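Local coordinates for protein pseudoalteromonas arctica PAMC 21717 (Pseudoalteromonas arctica, PDB 5YL7) that probably hydrolyses peptide bonds as a cold-active, calcium-binding serine protease of the subtilase family, using a catalytic triad, at residues 219-224 / 240-245; 229-234 / 246-251; 39-44 / 98-103. All blocks are in the same frame, centred on the assembly; numbering follows the deposited sequence.

Contacts 1 and 3 are buried and belong to the same parallel sheet, contact 1 at its outermost strand 242-245 and contact 3 at the end of an inner strand, 36-41. Contact 2 is partly buried and joins the loops that follow the two strands of contact 1; the two contacts touch where Ser223 OG meets Tyr233 OH at 2.8 Å. The chemistry follows the setting. Parallel backbone bonding and small apolar side chains make up contact 1, with a calcium ion at one end, whereas tyrosine hydroxyls reach backbone carbonyls in contact 2. In contact 3 a carboxylate meets a histidine, in a pairing consistent with the active site.

Contact 1: residues 219-224 / 240-245; sequences VNVASV and IDVAAP. With CA (calcium ion), chain F.
Asn220 and Asp241 grip each other twice where strands 219-224 and 242-245 begin to run side by side. Asn220 N donates to Asp241 OD2 at 2.8 Å, a nearly straight bond (169°) that uses the lone pair facing away from OD1, while Asp241 N returns a bond to Asn220 O at 2.9 Å. Beyond this point the pairing is that of parallel strands: Ala222 N binds Val242 O, Ala222 O receives Ala244 N, and Val224 N reaches Ala244 O at 2.9 Å from 45° above the carbonyl plane. Strand 242-245 thereby becomes the outermost strand of the parallel sheet in the subtilase fold.

The packing is close on the face carrying Ala222, Ala243 and Val224. Ile240 lays its CG2 branch 3.7 Å from Ala222 CB, and its CD1 reaches toward the amide of Asn220, whose ND2 is bonded to Asn239. Farther along, Val224 CG1 meets Ala243 CB at 4.0 Å. On the other face Val221 CG1 lies 4.2 Å from Ala244 CB, and both residues also pack on Val287 of helix 280-297.

The end at Asp241, where the two strands begin to pair, is the hydrated one, with five waters around the metal. With CG anti to its carbonyl carbon (chi1 -65°), Asp241 extends its carboxylate to a calcium ion, which it holds through both oxygens, OD2 at 2.4 Å and OD1 at 2.8 Å. Val218 O and Glu307 complete the site, and Lys311 bonds to OD1. OD2 serves the metal and Asn220 N together, so the ion probably helps to hold the start of the strand pairing; the cation and Lys311 would be expected to favour the ionised carboxylate.

Contact 2: residues 229-234 / 246-251; sequences GRAYYS and GGAQSF
The hydroxyl of Tyr233 donates to Gly247 O at 2.6 Å and also hydrogen-bonds Ser223 OG, so that one phenol oxygen ties the loop 246-251 to strand 219-224. Tyr233 belongs to a type I beta turn, Ala231 to Ser234, closed by the bond from Ser234 N to Ala231 O. The two middle residues of this turn are the tyrosines that reach across to the loop after strand 242-245. Gly247 O receives the Tyr233 hydroxyl in its carbonyl plane and lies at the ring edge. The fit is tight for any side chain at Gly246: a CB there would come within 3.1 Å of Tyr233 OH; at Gly247 the positive phi (87°) favours glycine by itself.

Tyr232 repeats the pattern farther along the loop. Its OH donates to Gln249 O at 2.7 Å, again in the carbonyl plane, and hydrogen-bonds Gln278 as well. Ala231 CB rests 3.6 Å from Gly247 O and faces Ala248 CB at 4.4 Å. Both tyrosines hold CG between their backbone N and carbonyl carbon (chi1 57° in Tyr232), and their rings meet within the turn: Tyr233 CD2 stands over the centre of the Tyr232 ring, 3.9 Å above its plane, while Tyr232 CE2 touches Ala248 CB at 4.0 Å.

Contact 3: residues 39-44 / 98-103; sequences VLDTGY and SWHGTH
Thr42 and Gly101 bring their CA atoms to 4.9 Å where the chain leaves strand 36-41 and runs past the start of helix 100-109, with Trp99 at the N-cap position. Side chains of Asp41, at the strand end, and Thr42, just after it, take hold of the first helical residues. Asp41 OD1 accepts from His100 ND1 at 2.7 Å through its syn lone pair, with the carboxylate oxygen close to the plane of the imidazole, at its edge; OD2 adds a weak bond to the same nitrogen. The anti lone pair of OD1 takes Thr42 N at 2.8 Å, so two donors fix the carboxylate. Its plane is turned 33° from that of the ring. On the far side of the imidazole, His100 NE2 bonds Ser281 OG, an arrangement consistent with the Asp-His-Ser catalytic triad of subtilases. An alanine in place of Asp41 would probably leave His100 ND1 and Thr42 N without their acceptor and the imidazole freer to turn.

Thr42 supplies a second anchor: its OG1, placed between the backbone N and the carbonyl carbon (chi1 68°), accepts from Gly101 N at 2.9 Å and also bonds Asp79, while CG2 packs 3.9 Å from His100 CB. Gly101 must stay small, since a CB there would clash with Gly43 O. That carbonyl oxygen instead lies 3.2 Å from Gly101 CA and accepts from a water 2.9 Å away; the same water receives the Thr102 hydroxyl, whose OG1 bonds Arg45 N as well.

Contact 1: residues 219-224 / 240-245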
loop_
_atom_site.group_PDB
_atom_site.type_symbol
_atom_site.label_atom_id
_atom_site.label_comp_id
_atom_site.label_asym_id
_atom_site.label_seq_id
_atom_site.Cartn_x
_atom_site.Cartn_y
_atom_site.Cartn_z
ATOM N N VAL A 219 10.458 5.449 0.930
ATOM C CA VAL A 219 9.629 6.207 1.897
ATOM C C VAL A 219 9.051 5.163 2.862
ATOM O O VAL A 219 8.133 4.411 2.499
ATOM C CB VAL A 219 8.508 6.978 1.215
ATOM C CG1 VAL A 219 7.732 7.786 2.190
ATOM C CG2 VAL A 219 9.051 7.846 0.061
ATOM N N ASN A 220 9.599 5.105 4.073
ATOM C CA ASN A 220 9.213 4.108 5.070
ATOM C C ASN A 220 8.217 4.724 6.012
ATOM O O ASN A 220 8.416 5.852 6.533
ATOM C CB ASN A 220 10.442 3.603 5.844
ATOM C CG ASN A 220 10.148 2.328 6.575
ATOM O OD1 ASN A 220 9.305 1.554 6.218
ATOM N ND2 ASN A 220 10.951 2.077 7.654
ATOM N N VAL A 221 7.096 4.025 6.190
ATOM C CA VAL A 221 5.872 4.626 6.779
ATOM C C VAL A 221 5.490 3.896 8.064
ATOM O O VAL A 221 5.238 2.687 8.075
ATOM C CB VAL A 221 4.733 4.513 5.774
ATOM C CG1 VAL A 221 3.453 5.145 6.339
ATOM C CG2 VAL A 221 5.103 5.188 4.461
ATOM N N ALA A 222 5.409 4.715 9.135
ATOM C CA ALA A 222 4.849 4.264 10.447
ATOM C C ALA A 222 3.353 4.506 10.431
ATOM O O ALA A 222 2.792 5.291 9.678
ATOM C CB ALA A 222 5.518 5.004 11.582
ATOM N N SER A 223 2.645 3.824 11.351
ATOM C CA SER A 223 1.217 3.894 11.454
ATOM C C SER A 223 0.721 4.658 12.663
ATOM O O SER A 223 1.248 4.368 13.790
ATOM C CB SER A 223 0.639 2.510 11.541
ATOM O OG SER A 223 -0.769 2.566 11.783
ATOM N N VAL A 224 -0.204 5.571 12.515
ATOM C CA VAL A 224 -0.980 6.161 13.598
ATOM C C VAL A 224 -2.336 5.562 13.641
ATOM O O VAL A 224 -2.944 5.120 12.655
ATOM C CB VAL A 224 -1.040 7.677 13.589
ATOM C CG1 VAL A 224 0.354 8.285 13.747
ATOM C CG2 VAL A 224 -1.724 8.212 12.352
ATOM N N ILE A 240 12.200 5.818 9.818
ATOM C CA ILE A 240 10.790 6.181 9.449
ATOM C C ILE A 240 10.887 7.557 8.852
ATOM O O ILE A 240 11.500 8.504 9.428
ATOM C CB ILE A 240 9.900 6.232 10.683
ATOM C CG1 ILE A 240 9.818 4.820 11.382
ATOM C CG2 ILE A 240 8.498 6.676 10.267
ATOM C CD1 ILE A 240 9.270 3.721 10.644
ATOM N N ASP A 241 10.245 7.716 7.677
ATOM C CA ASP A 241 10.194 9.017 7.049
ATOM C C ASP A 241 9.025 9.819 7.451
ATOM O O ASP A 241 9.091 11.052 7.736
ATOM C CB ASP A 241 10.190 8.820 5.528
ATOM C CG ASP A 241 11.481 8.205 5.057
ATOM O OD1 ASP A 241 12.574 8.846 5.317
ATOM O OD2 ASP A 241 11.531 7.131 4.419
ATOM N N VAL A 242 7.827 9.202 7.467
ATOM C CA VAL A 242 6.521 9.825 7.773
ATOM C C VAL A 242 5.621 8.799 8.425
ATOM O O VAL A 242 5.907 7.600 8.382
ATOM C CB VAL A 242 5.825 10.366 6.500
ATOM C CG1 VAL A 242 6.678 11.420 5.782
ATOM C CG2 VAL A 242 5.480 9.231 5.545
ATOM N N ALA A 243 4.523 9.285 9.004
ATOM C CA ALA A 243 3.470 8.442 9.467
ATOM C C ALA A 243 2.193 8.686 8.722
ATOM O O ALA A 243 1.968 9.776 8.200
ATOM C CB ALA A 243 3.246 8.649 10.950
ATOM N N ALA A 244 1.293 7.711 8.785
ATOM C CA ALA A 244 -0.054 7.856 8.189
ATOM C C ALA A 244 -0.993 6.954 8.970
ATOM O O ALA A 244 -0.518 6.003 9.618
ATOM C CB ALA A 244 -0.025 7.551 6.696
ATOM N N PRO A 245 -2.307 7.143 8.853
ATOM C CA PRO A 245 -3.216 6.254 9.550
ATOM C C PRO A 245 -3.176 4.860 9.044
ATOM O O PRO A 245 -3.466 4.577 7.877
ATOM C CB PRO A 245 -4.592 6.945 9.301
ATOM C CG PRO A 245 -4.393 7.726 8.111
ATOM C CD PRO A 245 -3.015 8.245 8.178
HETATM CA CA CA F . 13.696 7.239 3.364
HETATM O O HOH W 1 14.532 7.711 6.066
HETATM O O HOH W 2 15.538 8.560 4.097
HETATM O O HOH W 3 14.087 5.902 5.381
HETATM O O HOH W 4 15.160 5.218 2.912
HETATM O O HOH W 5 14.996 7.528 1.216
#

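Contact 2: residues 229-234 / 246-251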
loop_
_atom_site.group_PDB
_atom_site.type_symbol
_atom_site.label_atom_id
_atom_site.label_comp_id
_atom_site.label_asym_id
_atom_site.label_seq_id
_atom_site.Cartn_x
_atom_site.Cartn_y
_atom_site.Cartn_z
ATOM N N GLY A 229 -1.794 9.261 17.339
ATOM C CA GLY A 229 -0.571 8.799 17.954
ATOM C C GLY A 229 -0.171 7.473 17.395
ATOM O O GLY A 229 -0.934 6.801 16.700
ATOM N N ARG A 230 1.022 6.999 17.798
ATOM C CA ARG A 230 1.525 5.768 17.219
ATOM C C ARG A 230 0.600 4.626 17.427
ATOM O O ARG A 230 0.140 4.338 18.561
ATOM C CB ARG A 230 2.929 5.403 17.818
ATOM C CG ARG A 230 3.599 4.290 17.036
ATOM C CD ARG A 230 5.037 4.098 17.455
ATOM N NE ARG A 230 5.208 3.745 18.860
ATOM C CZ ARG A 230 5.110 2.556 19.393
ATOM N NH1 ARG A 230 4.883 1.472 18.725
ATOM N NH2 ARG A 230 5.350 2.456 20.747
ATOM N N ALA A 231 0.239 3.867 16.410
ATOM C CA ALA A 231 -0.526 2.642 16.609
ATOM C C ALA A 231 0.297 1.677 17.389
ATOM O O ALA A 231 1.502 1.568 17.194
ATOM C CB ALA A 231 -0.910 2.061 15.221
ATOM N N TYR A 232 -0.343 0.940 18.316
ATOM C CA TYR A 232 0.418 0.151 19.290
ATOM C C TYR A 232 1.398 -0.787 18.666
ATOM O O TYR A 232 2.463 -1.074 19.275
ATOM C CB TYR A 232 -0.536 -0.620 20.210
ATOM C CG TYR A 232 -1.499 -1.546 19.526
ATOM C CD1 TYR A 232 -1.195 -2.860 19.248
ATOM C CD2 TYR A 232 -2.788 -1.109 19.130
ATOM C CE1 TYR A 232 -2.093 -3.718 18.675
ATOM C CE2 TYR A 232 -3.696 -1.926 18.579
ATOM C CZ TYR A 232 -3.377 -3.245 18.336
ATOM O OH TYR A 232 -4.281 -4.173 17.789
ATOM N N TYR A 233 1.138 -1.359 17.508
ATOM C CA TYR A 233 1.978 -2.339 16.859
ATOM C C TYR A 233 3.072 -1.694 15.970
ATOM O O TYR A 233 3.893 -2.453 15.470
ATOM C CB TYR A 233 1.116 -3.278 15.983
ATOM C CG TYR A 233 0.295 -2.496 14.978
ATOM C CD1 TYR A 233 0.890 -1.942 13.855
ATOM C CD2 TYR A 233 -1.057 -2.185 15.175
ATOM C CE1 TYR A 233 0.184 -1.110 13.004
ATOM C CE2 TYR A 233 -1.752 -1.385 14.343
ATOM C CZ TYR A 233 -1.145 -0.781 13.287
ATOM O OH TYR A 233 -1.809 0.058 12.413
ATOM N N SER A 234 2.989 -0.398 15.713
ATOM C CA SER A 234 3.850 0.109 14.641
ATOM C C SER A 234 5.293 0.068 15.035
ATOM O O SER A 234 5.699 0.492 16.125
ATOM C CB SER A 234 3.469 1.537 14.411
ATOM O OG SER A 234 4.212 2.021 13.224
ATOM N N GLY A 246 -2.901 3.895 9.940
ATOM C CA GLY A 246 -3.075 2.496 9.729
ATOM C C GLY A 246 -4.041 1.775 10.624
ATOM O O GLY A 246 -4.276 0.603 10.479
ATOM N N GLY A 247 -4.551 2.550 11.608
ATOM C CA GLY A 247 -5.595 2.032 12.509
ATOM C C GLY A 247 -5.064 1.305 13.705
ATOM O O GLY A 247 -3.942 0.815 13.732
ATOM N N ALA A 248 -5.894 1.291 14.733
ATOM C CA ALA A 248 -5.552 0.589 16.001
ATOM C C ALA A 248 -6.798 -0.102 16.494
ATOM O O ALA A 248 -7.612 0.590 17.194
ATOM C CB ALA A 248 -4.935 1.523 16.980
ATOM N N GLN A 249 -6.945 -1.381 16.201
ATOM C CA GLN A 249 -8.131 -2.152 16.496
ATOM C C GLN A 249 -7.933 -2.949 17.745
ATOM O O GLN A 249 -6.806 -3.323 18.117
ATOM C CB GLN A 249 -8.384 -3.110 15.326
ATOM C CG GLN A 249 -8.744 -2.417 13.987
ATOM C CD GLN A 249 -8.935 -3.442 12.910
ATOM O OE1 GLN A 249 -8.070 -4.276 12.647
ATOM N NE2 GLN A 249 -10.131 -3.439 12.232
ATOM N N SER A 250 -9.054 -3.313 18.397
ATOM C CA SER A 250 -8.991 -4.197 19.566
ATOM C C SER A 250 -9.786 -5.444 19.362
ATOM O O SER A 250 -9.839 -6.314 20.248
ATOM C CB SER A 250 -9.326 -3.487 20.867
ATOM O OG SER A 250 -10.720 -3.181 20.976
ATOM N N PHE A 251 -10.389 -5.641 18.160
ATOM C CA PHE A 251 -11.146 -6.857 17.831
ATOM C C PHE A 251 -11.274 -6.913 16.301
ATOM O O PHE A 251 -11.024 -5.893 15.622
ATOM C CB PHE A 251 -12.486 -6.895 18.539
ATOM C CG PHE A 251 -13.405 -5.807 18.207
ATOM C CD1 PHE A 251 -13.441 -4.585 18.830
ATOM C CD2 PHE A 251 -14.416 -6.001 17.192
ATOM C CE1 PHE A 251 -14.252 -3.576 18.540
ATOM C CE2 PHE A 251 -15.239 -4.986 16.905
ATOM C CZ PHE A 251 -15.192 -3.808 17.563
#

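Contact 3: residues 39-44 / 98-103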
loop_
_atom_site.group_PDB
_atom_site.type_symbol
_atom_site.label_atom_id
_atom_site.label_comp_id
_atom_site.label_asym_id
_atom_site.label_seq_id
_atom_site.Cartn_x
_atom_site.Cartn_y
_atom_site.Cartn_z
ATOM N N VAL A 39 0.841 -1.897 -6.956
ATOM C CA VAL A 39 0.591 -2.453 -5.613
ATOM C C VAL A 39 1.161 -3.847 -5.603
ATOM O O VAL A 39 0.644 -4.743 -6.307
ATOM C CB VAL A 39 -0.888 -2.423 -5.264
ATOM C CG1 VAL A 39 -1.165 -3.215 -4.038
ATOM C CG2 VAL A 39 -1.363 -1.009 -5.144
ATOM N N LEU A 40 2.275 -4.047 -4.885
ATOM C CA LEU A 40 2.990 -5.329 -4.828
ATOM C C LEU A 40 2.496 -6.058 -3.625
ATOM O O LEU A 40 2.793 -5.627 -2.500
ATOM C CB LEU A 40 4.505 -5.087 -4.764
ATOM C CG LEU A 40 5.210 -4.880 -6.097
ATOM C CD1 LEU A 40 4.692 -3.651 -6.825
ATOM C CD2 LEU A 40 6.712 -4.717 -5.866
ATOM N N ASP A 41 1.688 -7.101 -3.792
ATOM C CA ASP A 41 0.890 -7.618 -2.694
ATOM C C ASP A 41 0.413 -8.992 -3.042
ATOM O O ASP A 41 1.019 -9.731 -3.877
ATOM C CB ASP A 41 -0.205 -6.571 -2.340
ATOM C CG ASP A 41 -0.545 -6.545 -0.939
ATOM O OD1 ASP A 41 -1.066 -7.548 -0.408
ATOM O OD2 ASP A 41 -0.406 -5.506 -0.271
ATOM N N THR A 42 -0.736 -9.387 -2.453
ATOM C CA THR A 42 -1.287 -10.726 -2.635
ATOM C C THR A 42 -2.076 -10.895 -3.941
ATOM O O THR A 42 -2.585 -11.988 -4.185
ATOM C CB THR A 42 -2.162 -11.148 -1.422
ATOM O OG1 THR A 42 -3.359 -10.297 -1.435
ATOM C CG2 THR A 42 -1.467 -10.987 -0.120
ATOM N N GLY A 43 -2.169 -9.836 -4.729
ATOM C CA GLY A 43 -3.080 -9.782 -5.831
ATOM C C GLY A 43 -4.341 -9.077 -5.530
ATOM O O GLY A 43 -4.445 -8.409 -4.482
ATOM N N TYR A 44 -5.347 -9.182 -6.377
ATOM C CA TYR A 44 -6.629 -8.468 -6.180
ATOM C C TYR A 44 -7.812 -9.351 -6.554
ATOM O O TYR A 44 -7.634 -10.308 -7.330
ATOM C CB TYR A 44 -6.660 -7.176 -6.974
ATOM C CG TYR A 44 -6.846 -7.370 -8.442
ATOM C CD1 TYR A 44 -5.887 -7.911 -9.285
ATOM C CD2 TYR A 44 -8.062 -7.095 -9.078
ATOM C CE1 TYR A 44 -6.126 -8.167 -10.574
ATOM C CE2 TYR A 44 -8.290 -7.350 -10.383
ATOM C CZ TYR A 44 -7.330 -7.876 -11.134
ATOM O OH TYR A 44 -7.517 -8.150 -12.472
ATOM N N SER A 98 -6.419 -13.492 3.426
ATOM C CA SER A 98 -6.244 -12.103 3.831
ATOM C C SER A 98 -6.947 -11.090 2.966
ATOM O O SER A 98 -7.308 -10.000 3.387
ATOM C CB SER A 98 -4.739 -11.703 3.855
ATOM O OG SER A 98 -4.181 -11.693 2.580
ATOM N N TRP A 99 -7.051 -11.411 1.676
ATOM C CA TRP A 99 -7.483 -10.408 0.653
ATOM C C TRP A 99 -6.741 -9.089 0.822
ATOM O O TRP A 99 -7.225 -8.023 0.521
ATOM C CB TRP A 99 -8.983 -10.197 0.614
ATOM C CG TRP A 99 -9.698 -11.486 0.632
ATOM C CD1 TRP A 99 -10.535 -11.984 1.613
ATOM C CD2 TRP A 99 -9.616 -12.520 -0.362
ATOM N NE1 TRP A 99 -10.970 -13.244 1.284
ATOM C CE2 TRP A 99 -10.432 -13.614 0.079
ATOM C CE3 TRP A 99 -8.982 -12.666 -1.607
ATOM C CZ2 TRP A 99 -10.489 -14.808 -0.628
ATOM C CZ3 TRP A 99 -9.021 -13.840 -2.258
ATOM C CH2 TRP A 99 -9.817 -14.920 -1.777
ATOM N N HIS A 100 -5.414 -9.216 1.206
ATOM C CA HIS A 100 -4.688 -8.041 1.630
ATOM C C HIS A 100 -4.510 -7.061 0.484
ATOM O O HIS A 100 -4.670 -5.839 0.671
ATOM C CB HIS A 100 -3.349 -8.562 2.243
ATOM C CG HIS A 100 -2.524 -7.531 2.862
ATOM N ND1 HIS A 100 -1.527 -6.900 2.211
ATOM C CD2 HIS A 100 -2.448 -7.119 4.167
ATOM C CE1 HIS A 100 -0.844 -6.182 3.062
ATOM N NE2 HIS A 100 -1.354 -6.290 4.222
ATOM N N GLY A 101 -4.170 -7.594 -0.696
ATOM C CA GLY A 101 -3.958 -6.733 -1.803
ATOM C C GLY A 101 -5.207 -5.997 -2.327
ATOM O O GLY A 101 -5.091 -4.909 -2.877
ATOM N N THR A 102 -6.375 -6.569 -2.083
ATOM C CA THR A 102 -7.636 -5.914 -2.466
ATOM C C THR A 102 -7.923 -4.745 -1.543
ATOM O O THR A 102 -8.314 -3.687 -1.979
ATOM C CB THR A 102 -8.748 -6.926 -2.367
ATOM O OG1 THR A 102 -8.537 -8.003 -3.342
ATOM C CG2 THR A 102 -10.130 -6.296 -2.683
ATOM N N HIS A 103 -7.596 -4.921 -0.254
ATOM C CA HIS A 103 -7.753 -3.868 0.738
ATOM C C HIS A 103 -6.823 -2.716 0.450
ATOM O O HIS A 103 -7.185 -1.535 0.336
ATOM C CB HIS A 103 -7.625 -4.471 2.123
ATOM C CG HIS A 103 -8.096 -3.619 3.247
ATOM N ND1 HIS A 103 -7.377 -2.562 3.726
ATOM C CD2 HIS A 103 -9.260 -3.668 3.927
ATOM C CE1 HIS A 103 -8.113 -1.977 4.681
ATOM N NE2 HIS A 103 -9.243 -2.652 4.838
HETATM O O HOH W 6 -6.382 -9.575 -2.607
HETATM O O HOH W 7 -3.568 -5.703 -5.236
#